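Local coordinates for protein (endonuclease) (Salmonella typhimurium, PDB 1BYR) that is an endonuclease of the phospholipase D (PLD) superfamily, built as a PLD-like alpha/beta domain, and forms an assembly of two chains, at residues V17-A22 with G108-T113. Sequence-based numbering, arbitrary orientation.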
loop_
_atom_site.group_PDB
_atom_site.type_symbol
_atom_site.label_atom_id
_atom_site.label_comp_id
_atom_site.label_asym_id
_atom_site.label_seq_id
_atom_site.Cartn_x
_atom_site.Cartn_y
_atom_site.Cartn_z
ATOM N N VAL A 17 8.244 -4.776 -12.040
ATOM C CA VAL A 17 7.796 -5.223 -13.354
ATOM C C VAL A 17 6.279 -5.166 -13.493
ATOM O O VAL A 17 5.767 -4.760 -14.535
ATOM C CB VAL A 17 8.316 -6.659 -13.664
ATOM C CG1 VAL A 17 7.743 -7.159 -14.970
ATOM C CG2 VAL A 17 9.835 -6.639 -13.765
ATOM N N LEU A 18 5.556 -5.555 -12.443
ATOM C CA LEU A 18 4.093 -5.535 -12.452
ATOM C C LEU A 18 3.550 -4.114 -12.570
ATOM O O LEU A 18 2.603 -3.853 -13.319
ATOM C CB LEU A 18 3.544 -6.196 -11.170
ATOM C CG LEU A 18 2.023 -6.213 -11.034
ATOM C CD1 LEU A 18 1.404 -6.771 -12.309
ATOM C CD2 LEU A 18 1.612 -7.055 -9.826
ATOM N N VAL A 19 4.145 -3.193 -11.820
ATOM C CA VAL A 19 3.725 -1.801 -11.873
ATOM C C VAL A 19 3.963 -1.276 -13.301
ATOM O O VAL A 19 3.100 -0.602 -13.867
ATOM C CB VAL A 19 4.515 -0.954 -10.835
ATOM C CG1 VAL A 19 4.228 0.533 -11.030
ATOM C CG2 VAL A 19 4.129 -1.389 -9.417
ATOM N N LEU A 20 5.116 -1.603 -13.881
ATOM C CA LEU A 20 5.419 -1.188 -15.261
ATOM C C LEU A 20 4.405 -1.804 -16.229
ATOM O O LEU A 20 3.966 -1.152 -17.176
ATOM C CB LEU A 20 6.844 -1.600 -15.652
ATOM C CG LEU A 20 7.895 -0.775 -14.903
ATOM C CD1 LEU A 20 9.277 -1.390 -15.072
ATOM C CD2 LEU A 20 7.871 0.660 -15.419
ATOM N N SER A 21 4.006 -3.050 -15.967
ATOM C CA SER A 21 3.024 -3.753 -16.794
ATOM C C SER A 21 1.681 -3.035 -16.788
ATOM O O SER A 21 0.991 -2.958 -17.807
ATOM C CB SER A 21 2.827 -5.189 -16.294
ATOM O OG SER A 21 1.780 -5.850 -16.982
ATOM N N ALA A 22 1.298 -2.502 -15.639
ATOM C CA ALA A 22 0.032 -1.792 -15.548
ATOM C C ALA A 22 0.079 -0.499 -16.367
ATOM O O ALA A 22 -0.861 -0.181 -17.089
ATOM C CB ALA A 22 -0.302 -1.482 -14.076
ATOM N N GLY A 108 -0.926 -0.818 -3.162
ATOM C CA GLY A 108 -0.087 -1.623 -2.288
ATOM C C GLY A 108 0.835 -0.742 -1.462
ATOM O O GLY A 108 0.533 0.420 -1.227
ATOM N N SER A 109 1.961 -1.287 -1.004
ATOM C CA SER A 109 2.891 -0.492 -0.207
ATOM C C SER A 109 3.911 0.229 -1.086
ATOM O O SER A 109 4.461 1.259 -0.699
ATOM C CB SER A 109 3.644 -1.378 0.789
ATOM O OG SER A 109 4.632 -2.170 0.149
ATOM N N PHE A 110 4.142 -0.335 -2.267
ATOM C CA PHE A 110 5.124 0.149 -3.245
ATOM C C PHE A 110 5.095 1.643 -3.626
ATOM O O PHE A 110 4.153 2.112 -4.284
ATOM C CB PHE A 110 5.001 -0.735 -4.504
ATOM C CG PHE A 110 6.026 -0.452 -5.591
ATOM C CD1 PHE A 110 5.779 0.502 -6.576
ATOM C CD2 PHE A 110 7.175 -1.218 -5.695
ATOM C CE1 PHE A 110 6.669 0.673 -7.646
ATOM C CE2 PHE A 110 8.067 -1.043 -6.771
ATOM C CZ PHE A 110 7.809 -0.107 -7.736
ATOM N N ASN A 111 6.119 2.390 -3.206
ATOM C CA ASN A 111 6.216 3.813 -3.565
ATOM C C ASN A 111 6.928 3.838 -4.903
ATOM O O ASN A 111 7.675 2.919 -5.235
ATOM C CB ASN A 111 7.059 4.612 -2.575
ATOM C CG ASN A 111 6.291 5.015 -1.357
ATOM O OD1 ASN A 111 6.521 4.493 -0.266
ATOM N ND2 ASN A 111 5.373 5.935 -1.514
ATOM N N PHE A 112 6.717 4.897 -5.668
ATOM C CA PHE A 112 7.331 4.984 -6.976
ATOM C C PHE A 112 8.722 5.572 -6.883
ATOM O O PHE A 112 9.009 6.684 -7.352
ATOM C CB PHE A 112 6.393 5.767 -7.906
ATOM C CG PHE A 112 4.989 5.219 -7.916
ATOM C CD1 PHE A 112 4.725 3.973 -8.465
ATOM C CD2 PHE A 112 3.957 5.892 -7.286
ATOM C CE1 PHE A 112 3.455 3.401 -8.375
ATOM C CE2 PHE A 112 2.700 5.332 -7.196
ATOM C CZ PHE A 112 2.447 4.084 -7.740
ATOM N N THR A 113 9.585 4.788 -6.252
ATOM C CA THR A 113 10.966 5.143 -6.011
ATOM C C THR A 113 11.876 3.971 -6.259
ATOM O O THR A 113 11.452 2.819 -6.348
ATOM C CB THR A 113 11.200 5.539 -4.544
ATOM O OG1 THR A 113 11.061 4.366 -3.721
ATOM C CG2 THR A 113 10.204 6.592 -4.107
#
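In this PLD-like domain, helix 14-25 packs beside the loop that leaves strand 104-108 and leads into helix 114-118. Val19 on the helix meets two phenylalanines of that loop, Phe110 and Phe112. All three are buried, and the contact is purely apolar. Val19 CG2 sits over one face of the Phe110 ring as a CH-pi contact. Val19 CG2 lies 4.1 Å from the Phe110 ring centroid, 27° off the ring normal. It is displaced toward the CD1-CE1 side, and Val19 CG2 to Phe110 CE1 is 3.7 Å. This methyl is anti to the carbonyl carbon of Val19. The other methyl, Val19 CG1, turns to Phe112. It is anti to the backbone N (chi1 172°) and comes to the edge of that ring, near its plane, with Val19 CG1 4.0 Å from Phe112 CE1.

The loop bends sharply here, because Phe112 is the centre of an inverse gamma turn. The bond from CA to CB in Phe110 is directed at the helix, whereas Phe112 reaches it only with the CE1 side of its ring. Phe110 O lies 4.3 Å above the plane of the Phe112 ring, toward the rim. Thr113 then N-caps helix 114-118 through a side-chain bond to Ala116 N. Ala124 of strand 122-128 touches both Val19 and Phe110, while Phe112 also packs on Met32 and Ala34 of strand 29-34.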